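Local coordinates for Cas13d (PDB 6IV9), which binds CRISPR RNA, here in a binary complex, and uses two HEPN domains to direct maturation of that RNA and cleavage of its target, at residues Arg619-Ile622 with Thr623-Ile627; Asn696-Phe699 with Asp700-Lys703. The protein carries 2 engineered substitutions. All coordinates share one frame; numbering follows the deposited sequence.

Contact 1 of 2, residues Arg619-Ile622 with Thr623-Ile627; sequences RNFI and TNNVI. With nucleotides of chain B.
Asn620 takes the amide of Asn624 on its carbonyl as in a regular alpha-helical turn, but its side chain leaves helix 617-627 to meet the RNA. ND2 divides its hydrogens between two successive phosphates, bonding OP2 of A50 of chain B at 2.7 Å. Its second bond, to OP1 of A49 of chain B at 3.0 Å, is almost straight (175°). Behind this amide stands Arg619, whose NE and NH2 both grip Asn620 OD1 within the guanidinium plane. NH2 lies in the carbonyl plane on a lone pair of Asn620 OD1, 3.1 Å away, whereas NE stands above that plane. The bend at chi3 (70°) turns the guanidinium so that its NE/NH2 edge faces the amide and leaves NH2 3.3 Å from OP2 of A50 of chain B. Further out, Thr623 OG1 joins its own amide on Arg619 O, 2.9 Å away. Asn625 ND2 likewise returns to Phe621 O and lies 3.3 Å above the Phe621 ring plane, toward the rim. A pi-type turn follows, Ile622 O receiving the amides of both Val626 and Ile627. With OD1 held by an arginine, the amide is fixed as a double donor, consistent with reading the RNA backbone rather than base identity.

Contact 2 of 2, residues Asn696-Phe699 with Asp700-Lys703; sequences NISF and DDFK
Ile697 and Phe702 meet at about a right angle, the aliphatic chain ending against the rim of the ring. CG1 of the isoleucine lies in the plane of the ring at its edge, 3.9 Å from Phe702 CE2. CD1 continues along the same rim and touches CZ. Phe702 answers with CG beside its own backbone N (chi1 -48°), a setting that swings the ring back under the preceding turn. One face of the ring lies against its neighbour, Asp701 CB standing 3.9 Å above the plane of the Phe702 ring and over its centre. The Ser698 carbonyl oxygen comes to 3.2 Å from Phe702 CE2, approaching obliquely.

Beyond CB, the carboxylate of Asp701 reaches Ser698. It straddles the serine: OD2 receives a weak bond from Ser698 N and OD1 another, also weak, from Ser698 OG at 3.3 Å. Ser698 OG can reach because it sits between its backbone N and carbonyl carbon (chi1 68°). The backbone closes in step, Asp701 N bonding Ser698 O at 3.2 Å and Phe702 N bonding Phe699 O at 3.0 Å, each donor well above the carbonyl plane, as in two overlapping type I beta turns. On the exposed side, Lys703 NZ forms a salt bridge with the syn side of Asp700 OD1 at 3.1 Å. With an alanine at the Phe702 position, a gap would probably open beside CG1 and CD1 of Ile697, and Asp701 CB would lose the ring face beneath it.

Phe702 also packs on Ala720 and Ile724 of helix 713-760 and on Leu591 of helix 581-591, and Ile697 on Val723 and Tyr727. Phe699 packs on Leu588 of helix 581-591 and on Leu618 of helix 617-627, and together the three side chains set this loop against all three helices.

Overall arrangement
Followed from the N terminus, the chain forms contact 1 first, within helix 617-627, and contact 2 only later, in the loop between helices 683-696 and 713-760. Each is local and closes no large loop; they stand in series, neither nesting nor crossing. Yet the fold brings them together, their centres about 14 Å apart, and they touch where Ile622 CD1 packs on Phe699 CE1 at 3.8 Å. Helix 581-591 borders both, as does helix 713-760, which Phe621 meets from one contact and Phe702 from the other. Contact 1 holds the RNA directly, whereas the nearest atom of contact 2 lies about 12 Å from it.

Contact 1 of 2, residues Arg619-Ile622 with Thr623-Ile627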
loop_
_atom_site.group_PDB
_atom_site.type_symbol
_atom_site.label_atom_id
_atom_site.label_comp_id
_atom_site.label_asym_id
_atom_site.label_seq_id
_atom_site.Cartn_x
_atom_site.Cartn_y
_atom_site.Cartn_z
ATOM N N ARG A 619 5.088 7.469 32.840
ATOM C CA ARG A 619 5.832 6.740 31.795
ATOM C C ARG A 619 4.858 5.809 31.072
ATOM O O ARG A 619 4.860 5.780 29.870
ATOM C CB ARG A 619 6.930 5.903 32.456
ATOM C CG ARG A 619 7.753 5.049 31.505
ATOM C CD ARG A 619 8.477 3.938 32.236
ATOM N NE ARG A 619 7.589 2.909 32.721
ATOM C CZ ARG A 619 7.976 1.844 33.394
ATOM N NH1 ARG A 619 9.253 1.655 33.648
ATOM N NH2 ARG A 619 7.090 0.970 33.811
ATOM N N ASN A 620 4.045 5.101 31.831
ATOM C CA ASN A 620 3.069 4.150 31.259
ATOM C C ASN A 620 2.050 4.899 30.400
ATOM O O ASN A 620 1.700 4.407 29.356
ATOM C CB ASN A 620 2.436 3.305 32.357
ATOM C CG ASN A 620 3.447 2.416 33.044
ATOM O OD1 ASN A 620 4.521 2.180 32.529
ATOM N ND2 ASN A 620 3.101 1.915 34.206
ATOM N N PHE A 621 1.597 6.054 30.863
ATOM C CA PHE A 621 0.600 6.829 30.093
ATOM C C PHE A 621 1.194 7.242 28.745
ATOM O O PHE A 621 0.536 7.083 27.763
ATOM C CB PHE A 621 0.146 8.051 30.886
ATOM C CG PHE A 621 -0.848 8.921 30.165
ATOM C CD1 PHE A 621 -2.191 8.613 30.168
ATOM C CD2 PHE A 621 -0.438 10.038 29.468
ATOM C CE1 PHE A 621 -3.107 9.400 29.498
ATOM C CE2 PHE A 621 -1.354 10.824 28.799
ATOM C CZ PHE A 621 -2.683 10.506 28.821
ATOM N N ILE A 622 2.417 7.752 28.742
ATOM C CA ILE A 622 3.101 8.177 27.490
ATOM C C ILE A 622 3.331 6.960 26.589
ATOM O O ILE A 622 3.160 7.069 25.398
ATOM C CB ILE A 622 4.414 8.910 27.816
ATOM C CG1 ILE A 622 4.154 10.202 28.586
ATOM C CG2 ILE A 622 5.222 9.183 26.568
ATOM C CD1 ILE A 622 3.571 11.283 27.738
ATOM N N THR A 623 3.743 5.846 27.172
ATOM C CA THR A 623 3.979 4.640 26.362
ATOM C C THR A 623 2.679 4.169 25.707
ATOM O O THR A 623 2.682 3.953 24.519
ATOM C CB THR A 623 4.500 3.509 27.257
ATOM O OG1 THR A 623 5.755 3.898 27.798
ATOM C CG2 THR A 623 4.627 2.202 26.518
ATOM N N ASN A 624 1.610 4.035 26.479
ATOM C CA ASN A 624 0.320 3.541 25.944
ATOM C C ASN A 624 -0.295 4.489 24.918
ATOM O O ASN A 624 -0.841 4.004 23.965
ATOM C CB ASN A 624 -0.728 3.381 27.034
ATOM C CG ASN A 624 -0.390 2.292 28.018
ATOM O OD1 ASN A 624 0.645 1.666 27.903
ATOM N ND2 ASN A 624 -1.261 2.075 28.976
ATOM N N ASN A 625 -0.236 5.793 25.160
ATOM C CA ASN A 625 -0.951 6.756 24.293
ATOM C C ASN A 625 -0.091 7.379 23.201
ATOM O O ASN A 625 -0.665 7.935 22.295
ATOM C CB ASN A 625 -1.612 7.823 25.148
ATOM C CG ASN A 625 -2.672 7.189 26.004
ATOM O OD1 ASN A 625 -3.735 6.867 25.514
ATOM N ND2 ASN A 625 -2.345 6.927 27.249
ATOM N N VAL A 626 1.221 7.344 23.329
ATOM C CA VAL A 626 2.027 7.998 22.271
ATOM C C VAL A 626 2.942 6.983 21.590
ATOM O O VAL A 626 2.770 6.744 20.420
ATOM C CB VAL A 626 2.809 9.197 22.825
ATOM C CG1 VAL A 626 3.553 9.932 21.738
ATOM C CG2 VAL A 626 1.897 10.144 23.577
ATOM N N ILE A 627 3.841 6.387 22.357
ATOM C CA ILE A 627 4.852 5.458 21.794
ATOM C C ILE A 627 4.163 4.275 21.119
ATOM O O ILE A 627 4.608 3.898 20.076
ATOM C CB ILE A 627 5.849 5.004 22.876
ATOM C CG1 ILE A 627 6.659 6.181 23.423
ATOM C CG2 ILE A 627 6.732 3.898 22.341
ATOM C CD1 ILE A 627 7.498 5.860 24.624
ATOM P P A B 49 -0.259 1.256 34.818
ATOM O OP1 A B 49 0.395 2.392 35.428
ATOM O OP2 A B 49 -0.361 1.028 33.314
ATOM O "O5'" A B 49 0.349 -0.140 35.331
ATOM C "C5'" A B 49 0.466 -0.405 36.751
ATOM C "C4'" A B 49 1.025 -1.783 36.970
ATOM O "O4'" A B 49 0.094 -2.753 36.455
ATOM C "C3'" A B 49 2.360 -2.091 36.279
ATOM O "O3'" A B 49 3.419 -1.633 37.101
ATOM C "C2'" A B 49 2.294 -3.598 36.105
ATOM O "O2'" A B 49 2.576 -4.289 37.299
ATOM C "C1'" A B 49 0.801 -3.814 35.862
ATOM N N9 A B 49 0.458 -3.865 34.454
ATOM C C8 A B 49 0.007 -2.876 33.614
ATOM N N7 A B 49 -0.206 -3.285 32.388
ATOM C C5 A B 49 0.170 -4.621 32.414
ATOM C C6 A B 49 0.199 -5.614 31.423
ATOM N N6 A B 49 -0.174 -5.407 30.159
ATOM N N1 A B 49 0.625 -6.848 31.780
ATOM C C2 A B 49 0.997 -7.056 33.050
ATOM N N3 A B 49 1.018 -6.201 34.069
ATOM C C4 A B 49 0.575 -4.991 33.681
ATOM P P A B 50 4.755 -1.036 36.482
ATOM O OP1 A B 50 5.515 -0.385 37.548
ATOM O OP2 A B 50 4.412 -0.201 35.295
ATOM O "O5'" A B 50 5.415 -2.326 35.851
ATOM C "C5'" A B 50 6.035 -3.304 36.684
ATOM C "C4'" A B 50 6.576 -4.414 35.827
ATOM O "O4'" A B 50 5.463 -5.124 35.226
ATOM C "C3'" A B 50 7.418 -4.013 34.615
ATOM O "O3'" A B 50 8.750 -3.513 34.839
ATOM C "C2'" A B 50 7.359 -5.300 33.790
ATOM O "O2'" A B 50 8.396 -6.189 34.155
ATOM C "C1'" A B 50 5.920 -5.786 34.061
ATOM N N9 A B 50 5.010 -5.467 32.959
ATOM C C8 A B 50 4.348 -4.287 32.710
ATOM N N7 A B 50 3.667 -4.290 31.590
ATOM C C5 A B 50 3.907 -5.551 31.057
ATOM C C6 A B 50 3.469 -6.180 29.881
ATOM N N6 A B 50 2.661 -5.600 28.994
ATOM N N1 A B 50 3.895 -7.441 29.646
ATOM C C2 A B 50 4.709 -8.022 30.536
ATOM N N3 A B 50 5.191 -7.533 31.676
ATOM C C4 A B 50 4.743 -6.281 31.884
#

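Contact 2 of 2, residues Asn696-Phe699 with Asp700-Lys703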
loop_
_atom_site.group_PDB
_atom_site.type_symbol
_atom_site.label_atom_id
_atom_site.label_comp_id
_atom_site.label_asym_id
_atom_site.label_seq_id
_atom_site.Cartn_x
_atom_site.Cartn_y
_atom_site.Cartn_z
ATOM N N ASN A 696 -1.980 24.705 20.970
ATOM C CA ASN A 696 -1.545 24.992 22.363
ATOM C C ASN A 696 -1.173 23.752 23.173
ATOM O O ASN A 696 -0.866 23.916 24.324
ATOM C CB ASN A 696 -2.627 25.760 23.114
ATOM C CG ASN A 696 -2.828 27.146 22.552
ATOM O OD1 ASN A 696 -1.886 27.809 22.163
ATOM N ND2 ASN A 696 -4.065 27.577 22.486
ATOM N N ILE A 697 -1.185 22.570 22.579
ATOM C CA ILE A 697 -0.857 21.329 23.334
ATOM C C ILE A 697 0.606 21.353 23.805
ATOM O O ILE A 697 1.417 21.927 23.136
ATOM C CB ILE A 697 -1.113 20.099 22.452
ATOM C CG1 ILE A 697 -1.096 18.814 23.265
ATOM C CG2 ILE A 697 -0.103 20.034 21.331
ATOM C CD1 ILE A 697 -1.540 17.631 22.478
ATOM N N SER A 698 0.886 20.723 24.933
ATOM C CA SER A 698 2.279 20.611 25.418
ATOM C C SER A 698 2.384 19.381 26.307
ATOM O O SER A 698 1.382 18.945 26.817
ATOM C CB SER A 698 2.706 21.833 26.154
ATOM O OG SER A 698 1.999 21.950 27.362
ATOM N N PHE A 699 3.599 18.907 26.539
ATOM C CA PHE A 699 3.803 17.741 27.430
ATOM C C PHE A 699 3.342 18.100 28.842
ATOM O O PHE A 699 2.767 17.292 29.513
ATOM C CB PHE A 699 5.270 17.326 27.481
ATOM C CG PHE A 699 5.545 16.332 28.573
ATOM C CD1 PHE A 699 4.985 15.075 28.538
ATOM C CD2 PHE A 699 6.345 16.658 29.644
ATOM C CE1 PHE A 699 5.240 14.154 29.533
ATOM C CE2 PHE A 699 6.593 15.738 30.642
ATOM C CZ PHE A 699 6.037 14.493 30.588
ATOM N N ASP A 700 3.505 19.370 29.193
ATOM C CA ASP A 700 3.200 19.949 30.527
ATOM C C ASP A 700 1.729 19.717 30.867
ATOM O O ASP A 700 1.441 19.461 32.009
ATOM C CB ASP A 700 3.509 21.442 30.544
ATOM C CG ASP A 700 3.456 22.073 31.919
ATOM O OD1 ASP A 700 4.396 21.870 32.669
ATOM O OD2 ASP A 700 2.474 22.761 32.215
ATOM N N ASP A 701 0.856 19.708 29.867
ATOM C CA ASP A 701 -0.602 19.520 30.076
ATOM C C ASP A 701 -0.905 18.161 30.704
ATOM O O ASP A 701 -1.957 18.033 31.311
ATOM C CB ASP A 701 -1.358 19.519 28.756
ATOM C CG ASP A 701 -1.393 20.865 28.080
ATOM O OD1 ASP A 701 -1.037 21.839 28.727
ATOM O OD2 ASP A 701 -1.765 20.915 26.925
ATOM N N PHE A 702 -0.051 17.173 30.463
ATOM C CA PHE A 702 -0.329 15.781 30.892
ATOM C C PHE A 702 0.527 15.331 32.064
ATOM O O PHE A 702 0.326 14.231 32.497
ATOM C CB PHE A 702 -0.075 14.853 29.709
ATOM C CG PHE A 702 -0.723 15.354 28.452
ATOM C CD1 PHE A 702 -2.085 15.241 28.274
ATOM C CD2 PHE A 702 0.010 16.016 27.492
ATOM C CE1 PHE A 702 -2.695 15.736 27.139
ATOM C CE2 PHE A 702 -0.602 16.516 26.364
ATOM C CZ PHE A 702 -1.949 16.371 26.189
ATOM N N LYS A 703 1.354 16.202 32.617
ATOM C CA LYS A 703 2.291 15.801 33.693
ATOM C C LYS A 703 1.550 15.282 34.930
ATOM O O LYS A 703 2.108 14.438 35.597
ATOM C CB LYS A 703 3.290 16.919 33.985
ATOM C CG LYS A 703 2.736 18.010 34.877
ATOM C CD LYS A 703 3.664 19.162 35.089
ATOM C CE LYS A 703 2.907 20.418 35.444
ATOM N NZ LYS A 703 3.838 21.542 35.679
#